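Local coordinates for protein xylanase inhibitor TL-XI (Triticum aestivum, PDB 3G7M) that inhibits xylanases noncompetitively as a small thaumatin-like protein of wheat, consistent with a role in plant defence, at residues 114-118 / 138-144; 118-122 / 133-137. The protein carries 4 engineered substitutions. All blocks are in the same frame, centred on the assembly; numbering follows the deposited sequence.

Contact 1: 114-118 / 138-144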
loop_
_atom_site.group_PDB
_atom_site.type_symbol
_atom_site.label_atom_id
_atom_site.label_comp_id
_atom_site.label_asym_id
_atom_site.label_seq_id
_atom_site.Cartn_x
_atom_site.Cartn_y
_atom_site.Cartn_z
ATOM N N LYS A 114 1.443 0.602 -10.481
ATOM C CA LYS A 114 1.843 1.120 -11.791
ATOM C C LYS A 114 2.386 2.562 -11.806
ATOM O O LYS A 114 2.022 3.396 -10.977
ATOM C CB LYS A 114 0.727 0.923 -12.847
ATOM C CG LYS A 114 -0.620 1.514 -12.482
ATOM C CD LYS A 114 -1.704 1.147 -13.495
ATOM C CE LYS A 114 -2.208 -0.270 -13.235
ATOM N NZ LYS A 114 -3.341 -0.585 -14.118
ATOM N N CYS A 115 3.267 2.828 -12.770
ATOM C CA CYS A 115 3.818 4.143 -12.976
ATOM C C CYS A 115 3.512 4.635 -14.382
ATOM O O CYS A 115 3.490 3.838 -15.333
ATOM C CB CYS A 115 5.321 4.118 -12.760
ATOM S SG CYS A 115 5.960 5.740 -12.371
ATOM N N SER A 116 3.292 5.951 -14.505
ATOM C CA SER A 116 2.995 6.574 -15.788
ATOM C C SER A 116 4.200 6.527 -16.745
ATOM O O SER A 116 4.061 6.735 -17.953
ATOM C CB SER A 116 2.511 8.011 -15.572
ATOM O OG SER A 116 3.478 8.796 -14.894
ATOM N N SER A 117 5.369 6.235 -16.174
ATOM C CA SER A 117 6.618 6.096 -16.911
ATOM C C SER A 117 7.142 4.660 -16.904
ATOM O O SER A 117 8.027 4.288 -17.702
ATOM C CB SER A 117 7.678 7.038 -16.316
ATOM O OG SER A 117 7.212 8.362 -16.460
ATOM N N GLY A 118 6.577 3.847 -16.011
ATOM C CA GLY A 118 7.048 2.504 -15.876
ATOM C C GLY A 118 6.048 1.498 -16.359
ATOM O O GLY A 118 4.980 1.866 -16.851
ATOM N N CYS A 138 10.708 3.231 -12.179
ATOM C CA CYS A 138 10.069 4.349 -12.856
ATOM C C CYS A 138 10.960 5.563 -12.725
ATOM O O CYS A 138 11.375 5.901 -11.618
ATOM C CB CYS A 138 8.752 4.665 -12.174
ATOM S SG CYS A 138 7.840 5.748 -13.183
ATOM N N SER A 139 11.229 6.241 -13.848
ATOM C CA SER A 139 12.265 7.285 -13.863
ATOM C C SER A 139 11.830 8.430 -14.788
ATOM O O SER A 139 12.246 8.486 -15.962
ATOM C CB SER A 139 13.664 6.673 -14.265
ATOM O OG SER A 139 14.774 7.592 -14.205
ATOM N N ALA A 140 10.967 9.328 -14.277
ATOM C CA ALA A 140 10.734 10.581 -15.053
ATOM C C ALA A 140 10.662 11.851 -14.184
ATOM O O ALA A 140 10.475 11.775 -12.942
ATOM C CB ALA A 140 9.470 10.471 -15.954
ATOM N N ALA A 141 10.824 13.009 -14.846
ATOM C CA ALA A 141 10.761 14.303 -14.167
ATOM C C ALA A 141 9.384 14.555 -13.519
ATOM O O ALA A 141 9.328 15.058 -12.384
ATOM C CB ALA A 141 11.159 15.477 -15.128
ATOM N N GLY A 142 8.298 14.204 -14.225
ATOM C CA GLY A 142 6.951 14.487 -13.723
ATOM C C GLY A 142 6.052 13.257 -13.654
ATOM O O GLY A 142 4.847 13.347 -13.953
ATOM N N SER A 143 6.629 12.115 -13.249
ATOM C CA SER A 143 5.933 10.812 -13.296
ATOM C C SER A 143 4.877 10.622 -12.193
ATOM O O SER A 143 4.834 11.390 -11.225
ATOM C CB SER A 143 6.933 9.636 -13.339
ATOM O OG SER A 143 7.847 9.696 -12.256
ATOM N N ARG A 144 4.027 9.598 -12.347
ATOM C CA ARG A 144 2.895 9.442 -11.450
ATOM C C ARG A 144 2.684 7.990 -11.029
ATOM O O ARG A 144 2.419 7.146 -11.880
ATOM C CB ARG A 144 1.640 10.019 -12.133
ATOM C CG ARG A 144 1.576 11.515 -11.966
ATOM C CD ARG A 144 0.855 12.210 -13.093
ATOM N NE ARG A 144 1.200 13.638 -13.066
ATOM C CZ ARG A 144 0.993 14.492 -14.071
ATOM N NH1 ARG A 144 0.422 14.078 -15.205
ATOM N NH2 ARG A 144 1.360 15.767 -13.945
#
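Two hydrogen bonds tie Ser-116 to Arg-144. The backbone N of Ser-116 donates to O of Arg-144 (3.0 Å), and N of Arg-144 donates to OG of Ser-116 (2.7 Å). Serine suits this place because its short side chain, in the p rotamer, brings a hydroxyl oxygen to an amide where strand 111-115 has already given way to a turn. The first bond prolongs the antiparallel ladder of strands 111-115 and 145-149, in which the backbones of Lys-114 and Gln-146 are hydrogen-bonded; in the second, the serine hydroxyl takes the amide of Arg-144. A CA-H...O contact from CA of Cys-115 to O of Arg-144 (3.5 Å) accompanies them. The guanidinium of Arg-144 leads away from the contact. Next to the ladder, the disulfide between SG of Cys-115 and SG of Cys-138 (2.0 Å, chi3 -71°) joins the two facing sheets of the thaumatin-like sandwich, since strand 135-139 edges the other sheet. Disulfides are a hallmark of this family, and this one is buried beside Tyr-96 and Tyr-98 of strand 95-101. Packing closes over it from Ser-117, whose CB lies 3.4 Å from SG of Cys-138; its OG approaches CB of Ala-140 (3.1 Å) and CB of Ser-143 (3.4 Å).

Contact 2: 118-122 / 133-137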
loop_
_atom_site.group_PDB
_atom_site.type_symbol
_atom_site.label_atom_id
_atom_site.label_comp_id
_atom_site.label_asym_id
_atom_site.label_seq_id
_atom_site.Cartn_x
_atom_site.Cartn_y
_atom_site.Cartn_z
ATOM N N GLY A 118 6.577 3.847 -16.011
ATOM C CA GLY A 118 7.048 2.504 -15.876
ATOM C C GLY A 118 6.048 1.498 -16.359
ATOM O O GLY A 118 4.980 1.866 -16.851
ATOM N N ASP A 119 6.404 0.227 -16.203
ATOM C CA ASP A 119 5.547 -0.855 -16.591
ATOM C C ASP A 119 4.738 -1.319 -15.412
ATOM O O ASP A 119 5.130 -1.156 -14.272
ATOM C CB ASP A 119 6.378 -2.012 -17.106
ATOM C CG ASP A 119 7.104 -1.670 -18.361
ATOM O OD1 ASP A 119 6.520 -0.956 -19.191
ATOM O OD2 ASP A 119 8.258 -2.108 -18.520
ATOM N N ALA A 120 3.605 -1.929 -15.714
ATOM C CA ALA A 120 2.684 -2.398 -14.706
ATOM C C ALA A 120 3.261 -3.605 -13.923
ATOM O O ALA A 120 3.891 -4.486 -14.516
ATOM C CB ALA A 120 1.346 -2.753 -15.384
ATOM N N LEU A 121 3.035 -3.623 -12.601
ATOM C CA LEU A 121 3.394 -4.747 -11.732
ATOM C C LEU A 121 2.158 -5.366 -11.049
ATOM O O LEU A 121 1.697 -4.829 -10.057
ATOM C CB LEU A 121 4.393 -4.284 -10.672
ATOM C CG LEU A 121 5.090 -5.362 -9.835
ATOM C CD1 LEU A 121 6.106 -6.143 -10.650
ATOM C CD2 LEU A 121 5.763 -4.745 -8.647
ATOM N N PRO A 122 1.614 -6.486 -11.587
ATOM C CA PRO A 122 0.400 -7.079 -11.032
ATOM C C PRO A 122 0.662 -8.007 -9.843
ATOM O O PRO A 122 1.728 -8.637 -9.756
ATOM C CB PRO A 122 -0.160 -7.901 -12.195
ATOM C CG PRO A 122 1.023 -8.302 -12.976
ATOM C CD PRO A 122 2.111 -7.256 -12.743
ATOM N N PRO A 133 13.785 -9.480 -5.888
ATOM C CA PRO A 133 12.845 -8.366 -5.862
ATOM C C PRO A 133 11.877 -8.433 -7.003
ATOM O O PRO A 133 12.275 -8.393 -8.167
ATOM C CB PRO A 133 13.745 -7.142 -5.972
ATOM C CG PRO A 133 14.994 -7.636 -6.660
ATOM C CD PRO A 133 15.026 -9.128 -6.600
ATOM N N TYR A 134 10.607 -8.550 -6.659
ATOM C CA TYR A 134 9.562 -8.485 -7.648
ATOM C C TYR A 134 9.156 -7.019 -7.714
ATOM O O TYR A 134 8.203 -6.584 -7.039
ATOM C CB TYR A 134 8.389 -9.403 -7.259
ATOM C CG TYR A 134 7.227 -9.449 -8.220
ATOM C CD1 TYR A 134 7.384 -9.939 -9.525
ATOM C CD2 TYR A 134 5.961 -9.023 -7.820
ATOM C CE1 TYR A 134 6.295 -9.994 -10.402
ATOM C CE2 TYR A 134 4.870 -9.065 -8.694
ATOM C CZ TYR A 134 5.035 -9.555 -9.975
ATOM O OH TYR A 134 3.935 -9.591 -10.809
ATOM N N ALA A 135 9.884 -6.246 -8.529
ATOM C CA ALA A 135 9.705 -4.803 -8.558
ATOM C C ALA A 135 9.985 -4.272 -9.927
ATOM O O ALA A 135 10.671 -4.915 -10.697
ATOM C CB ALA A 135 10.636 -4.142 -7.553
ATOM N N LYS A 136 9.465 -3.087 -10.219
ATOM C CA LYS A 136 9.762 -2.392 -11.456
ATOM C C LYS A 136 10.293 -1.008 -11.104
ATOM O O LYS A 136 10.076 -0.527 -9.973
ATOM C CB LYS A 136 8.503 -2.309 -12.330
ATOM C CG LYS A 136 8.084 -3.635 -12.985
ATOM C CD LYS A 136 8.990 -4.036 -14.145
ATOM C CE LYS A 136 8.623 -5.416 -14.719
ATOM N NZ LYS A 136 9.248 -5.593 -16.112
ATOM N N SER A 137 10.986 -0.369 -12.053
ATOM C CA SER A 137 11.530 0.971 -11.830
ATOM C C SER A 137 10.805 2.011 -12.697
ATOM O O SER A 137 10.341 1.713 -13.800
ATOM C CB SER A 137 13.057 0.990 -12.076
ATOM O OG SER A 137 13.416 0.411 -13.344
#
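The phenol of Tyr-134 donates a short hydrogen bond from its OH to the backbone O of Pro-122 (2.6 Å). Proline has no amide hydrogen to offer, but its carbonyl is still an acceptor. The amide N of Tyr-134 is hydrogen-bonded to OE1 of Gln-132. On the other segment, O of Asp-119 is hydrogen-bonded to the hydroxyl of Tyr-98. The two main chains run roughly antiparallel, 159° apart, yet belong to different sheets: strands 121-123 and 135-139 are edge strands of the two sheets in the thaumatin-like sandwich, and their backbone hydrogen bonds go to their own sheet neighbours, Leu-121 to Leu-113, Tyr-134 to Val-100 and Lys-136 to Tyr-98. Between them Leu-121, buried and branched enough to fill the gap, sets CD1 over the Tyr-134 ring in a CH-pi contact, 3.7 Å from the centroid. Its CD1 also meets CG of Lys-136 (4.0 Å). At the solvent-exposed side, NZ of Lys-136 lies 4.4 Å from OD2 of Asp-119, a favourable pairing of charges too long for a salt bridge.

The centres of contact 1 and contact 2 lie about 11 Å apart, on the same side of the chain's centre. Along the chain the order is 114-118, 118-122, 133-137, 138-144, so that the second contact lies between the two halves of the first, and Gly-118 belongs to both. One partner in each is strand 135-139, an outermost strand of its sheet; the other comes from the neighbouring strands 111-115 and 121-123 of the opposing sheet. The contacts also touch directly, CB of Lys-114 lying 4.3 Å from CA of Ala-120. Together they join the sheets along one margin of the sandwich, covalently at one end and by side-chain packing and a tyrosine hydrogen bond at the other.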